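Local coordinates for Non-structural polyprotein (Sindbis virus, PDB 4GUA) that joins the cysteine protease region of nsP2, which probably processes the viral polyprotein, to the macro and zinc-binding domains of nsP3, at residues T535-T547 with N594-L606. Numbering follows the deposited sequence.
Sequences TTKGKLYSYFEGT and NPSSSPPKTLPCL. With ZN (zinc ion), chain V; SO4 (sulfate ion), chain J.
Y541 and K601 face each other in a single antiparallel beta bridge, as a non-hydrogen-bonded pair, and so join two otherwise irregular loops of the nsP3 zinc-binding domain. The flanking backbone bonds are unequal: T602 N reaches L540 O at 2.7 Å from above the carbonyl plane, whereas S542 N approaches P600 O nearly along the C=O axis at 3.1 Å. The example illustrates how side chains of both loops extend a contact beyond a minimal bridge, Y543 to the prolines and S597, T602 to S542 and F544. The Y543 ring receives the proline pair over one face, with P599 CA 3.8 Å from the ring centroid and P600 CD somewhat farther, both as CH-pi contacts displaced toward the rim. With CG anti to the carbonyl carbon (chi1 -76°), the side chain crosses P599 obliquely and P600 at about a right angle, its hydroxyl reaching S597. The Y541 ring leans obliquely across K601, CD1 lying 3.7 Å from K601 CB, while the lysine amine turns away to P656 O. T602 points its CG2 between S542 and F544, 3.6 Å from F544 CZ; its OG1 bonds instead to W520 O in strand 519-520. Beyond T602 the chain runs to C605, which binds zinc together with C607, C630 and C648. At the far end, Y543 OH and S597 OG share a 2.7 Å hydrogen bond near the plane of the tyrosine ring.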
# COMPACT_ATOMS: atom_id res chain seq x y z
N THR A 535 -13.21 -9.25 -9.60
CA THR A 535 -14.23 -9.11 -8.57
C THR A 535 -13.83 -9.73 -7.24
O THR A 535 -14.29 -9.30 -6.18
CB THR A 535 -15.55 -9.78 -9.03
OG1 THR A 535 -16.10 -9.04 -10.13
CG2 THR A 535 -16.56 -9.84 -7.90
N THR A 536 -13.00 -10.77 -7.29
CA THR A 536 -12.60 -11.49 -6.09
C THR A 536 -11.23 -11.13 -5.48
O THR A 536 -10.92 -11.58 -4.38
CB THR A 536 -12.58 -13.00 -6.38
OG1 THR A 536 -11.55 -13.30 -7.33
CG2 THR A 536 -13.93 -13.45 -6.93
N LYS A 537 -10.44 -10.30 -6.16
CA LYS A 537 -9.08 -10.04 -5.68
C LYS A 537 -8.37 -8.86 -6.37
O LYS A 537 -8.88 -8.30 -7.34
CB LYS A 537 -8.25 -11.32 -5.84
CG LYS A 537 -8.20 -11.85 -7.26
CD LYS A 537 -7.36 -13.11 -7.39
CE LYS A 537 -7.39 -13.67 -8.82
NZ LYS A 537 -6.71 -14.99 -8.95
N GLY A 538 -7.17 -8.54 -5.89
CA GLY A 538 -6.40 -7.41 -6.38
C GLY A 538 -6.26 -6.22 -5.43
O GLY A 538 -6.65 -6.29 -4.26
N LYS A 539 -5.65 -5.15 -5.92
CA LYS A 539 -5.42 -3.95 -5.12
C LYS A 539 -6.70 -3.13 -4.92
O LYS A 539 -7.63 -3.22 -5.72
CB LYS A 539 -4.33 -3.08 -5.76
CG LYS A 539 -4.78 -2.35 -7.01
CD LYS A 539 -3.68 -1.48 -7.57
CE LYS A 539 -2.88 -2.20 -8.63
NZ LYS A 539 -2.05 -1.24 -9.40
N LEU A 540 -6.73 -2.35 -3.85
CA LEU A 540 -7.94 -1.67 -3.40
C LEU A 540 -8.06 -0.18 -3.79
O LEU A 540 -9.03 0.48 -3.43
CB LEU A 540 -8.07 -1.83 -1.89
CG LEU A 540 -8.31 -3.29 -1.48
CD1 LEU A 540 -8.14 -3.48 0.01
CD2 LEU A 540 -9.69 -3.77 -1.93
N TYR A 541 -7.07 0.32 -4.53
CA TYR A 541 -7.06 1.72 -4.96
C TYR A 541 -6.64 1.82 -6.42
O TYR A 541 -5.71 1.14 -6.86
CB TYR A 541 -6.08 2.54 -4.10
CG TYR A 541 -6.21 2.32 -2.61
CD1 TYR A 541 -7.13 3.04 -1.86
CD2 TYR A 541 -5.40 1.40 -1.95
CE1 TYR A 541 -7.24 2.86 -0.50
CE2 TYR A 541 -5.51 1.21 -0.58
CZ TYR A 541 -6.43 1.93 0.14
OH TYR A 541 -6.55 1.75 1.50
N SER A 542 -7.32 2.66 -7.19
CA SER A 542 -6.92 2.87 -8.57
C SER A 542 -7.40 4.22 -9.10
O SER A 542 -8.40 4.76 -8.62
CB SER A 542 -7.48 1.75 -9.45
OG SER A 542 -6.91 1.81 -10.74
N TYR A 543 -6.68 4.77 -10.07
CA TYR A 543 -7.17 5.93 -10.81
C TYR A 543 -7.94 5.53 -12.07
O TYR A 543 -8.54 6.38 -12.73
CB TYR A 543 -6.02 6.85 -11.20
CG TYR A 543 -5.49 7.70 -10.06
CD1 TYR A 543 -6.15 8.85 -9.68
CD2 TYR A 543 -4.31 7.36 -9.41
CE1 TYR A 543 -5.67 9.63 -8.66
CE2 TYR A 543 -3.82 8.14 -8.39
CZ TYR A 543 -4.50 9.28 -8.02
OH TYR A 543 -4.03 10.08 -7.01
N PHE A 544 -7.91 4.24 -12.42
CA PHE A 544 -8.63 3.75 -13.59
C PHE A 544 -8.20 4.45 -14.87
O PHE A 544 -9.00 4.60 -15.79
CB PHE A 544 -10.14 3.89 -13.40
CG PHE A 544 -10.68 2.99 -12.34
CD1 PHE A 544 -11.03 1.69 -12.65
CD2 PHE A 544 -10.79 3.43 -11.03
CE1 PHE A 544 -11.51 0.84 -11.67
CE2 PHE A 544 -11.27 2.58 -10.05
CZ PHE A 544 -11.63 1.28 -10.37
N GLU A 545 -6.94 4.88 -14.92
CA GLU A 545 -6.42 5.45 -16.15
C GLU A 545 -6.52 4.42 -17.27
O GLU A 545 -6.30 3.23 -17.04
CB GLU A 545 -4.98 5.93 -15.96
CG GLU A 545 -3.95 4.83 -15.81
CD GLU A 545 -3.62 4.50 -14.36
OE1 GLU A 545 -4.48 4.70 -13.48
OE2 GLU A 545 -2.49 4.03 -14.10
N GLY A 546 -6.86 4.86 -18.47
CA GLY A 546 -7.07 3.96 -19.59
C GLY A 546 -8.52 3.54 -19.72
O GLY A 546 -8.89 2.81 -20.64
N THR A 547 -9.36 4.00 -18.80
CA THR A 547 -10.79 3.78 -18.91
C THR A 547 -11.48 5.13 -18.89
O THR A 547 -10.83 6.16 -18.72
CB THR A 547 -11.33 2.93 -17.74
OG1 THR A 547 -11.60 3.77 -16.61
CG2 THR A 547 -10.34 1.85 -17.36
N ASN A 594 -2.61 21.16 -4.22
CA ASN A 594 -1.49 20.25 -4.42
C ASN A 594 -1.66 19.59 -5.78
O ASN A 594 -2.74 19.12 -6.12
CB ASN A 594 -1.41 19.22 -3.30
CG ASN A 594 -0.76 19.77 -2.04
OD1 ASN A 594 0.35 20.33 -2.09
ND2 ASN A 594 -1.45 19.64 -0.91
N PRO A 595 -0.58 19.54 -6.58
CA PRO A 595 -0.63 18.85 -7.87
C PRO A 595 -0.85 17.35 -7.71
O PRO A 595 -1.18 16.68 -8.70
CB PRO A 595 0.75 19.12 -8.47
CG PRO A 595 1.31 20.26 -7.71
CD PRO A 595 0.71 20.20 -6.34
N SER A 596 -0.66 16.83 -6.50
CA SER A 596 -0.70 15.40 -6.24
C SER A 596 -1.94 15.00 -5.46
O SER A 596 -2.54 15.81 -4.76
CB SER A 596 0.54 14.95 -5.49
OG SER A 596 0.78 15.77 -4.36
N SER A 597 -2.36 13.75 -5.63
CA SER A 597 -3.44 13.18 -4.85
C SER A 597 -3.14 11.70 -4.58
O SER A 597 -2.03 11.23 -4.85
CB SER A 597 -4.78 13.34 -5.58
OG SER A 597 -4.77 12.68 -6.83
N SER A 598 -4.12 10.99 -4.04
CA SER A 598 -4.01 9.56 -3.79
C SER A 598 -5.10 8.81 -4.56
O SER A 598 -6.20 9.34 -4.76
CB SER A 598 -4.14 9.26 -2.30
OG SER A 598 -3.10 9.88 -1.57
N PRO A 599 -4.80 7.58 -4.99
CA PRO A 599 -5.77 6.78 -5.73
C PRO A 599 -7.05 6.51 -4.93
O PRO A 599 -6.96 6.06 -3.79
CB PRO A 599 -5.02 5.47 -6.00
CG PRO A 599 -3.92 5.44 -5.01
CD PRO A 599 -3.53 6.87 -4.80
N PRO A 600 -8.22 6.78 -5.53
CA PRO A 600 -9.46 6.55 -4.79
C PRO A 600 -9.62 5.07 -4.52
O PRO A 600 -9.17 4.26 -5.33
CB PRO A 600 -10.56 7.02 -5.75
CG PRO A 600 -9.89 7.62 -6.93
CD PRO A 600 -8.41 7.54 -6.77
N LYS A 601 -10.26 4.70 -3.41
CA LYS A 601 -10.47 3.29 -3.15
C LYS A 601 -11.51 2.75 -4.13
O LYS A 601 -12.51 3.40 -4.42
CB LYS A 601 -10.85 3.02 -1.69
CG LYS A 601 -12.09 3.67 -1.17
CD LYS A 601 -12.27 3.31 0.30
CE LYS A 601 -11.49 4.21 1.22
NZ LYS A 601 -12.42 5.10 1.99
N THR A 602 -11.25 1.54 -4.63
CA THR A 602 -12.11 0.88 -5.60
C THR A 602 -13.23 0.07 -4.96
O THR A 602 -14.16 -0.35 -5.65
CB THR A 602 -11.29 -0.13 -6.43
OG1 THR A 602 -10.74 -1.12 -5.56
CG2 THR A 602 -10.16 0.57 -7.16
N LEU A 603 -13.17 -0.16 -3.66
CA LEU A 603 -14.12 -1.04 -3.01
C LEU A 603 -14.51 -0.54 -1.62
O LEU A 603 -14.23 -1.21 -0.62
CB LEU A 603 -13.51 -2.44 -2.92
CG LEU A 603 -14.48 -3.60 -2.76
CD1 LEU A 603 -15.23 -3.82 -4.07
CD2 LEU A 603 -13.73 -4.85 -2.32
N PRO A 604 -15.16 0.62 -1.55
CA PRO A 604 -15.57 1.22 -0.27
C PRO A 604 -16.65 0.40 0.43
O PRO A 604 -16.73 0.38 1.66
CB PRO A 604 -16.09 2.60 -0.68
CG PRO A 604 -16.47 2.45 -2.11
CD PRO A 604 -15.50 1.48 -2.69
N CYS A 605 -17.49 -0.25 -0.36
CA CYS A 605 -18.44 -1.22 0.18
C CYS A 605 -18.92 -2.14 -0.93
O CYS A 605 -18.57 -1.94 -2.09
CB CYS A 605 -19.62 -0.53 0.86
SG CYS A 605 -20.67 0.43 -0.24
N LEU A 606 -19.70 -3.15 -0.56
CA LEU A 606 -20.22 -4.11 -1.52
C LEU A 606 -21.66 -3.85 -1.96
O LEU A 606 -22.18 -4.57 -2.81
CB LEU A 606 -20.09 -5.52 -0.96
CG LEU A 606 -18.65 -5.90 -0.65
CD1 LEU A 606 -18.57 -7.33 -0.14
CD2 LEU A 606 -17.77 -5.71 -1.88
ZN ZN V . -22.66 0.81 1.01
S SO4 J . -13.82 -11.92 -12.13
O1 SO4 J . -14.18 -12.95 -13.11
O2 SO4 J . -13.57 -10.66 -12.82
O3 SO4 J . -14.93 -11.76 -11.20
O4 SO4 J . -12.63 -12.36 -11.40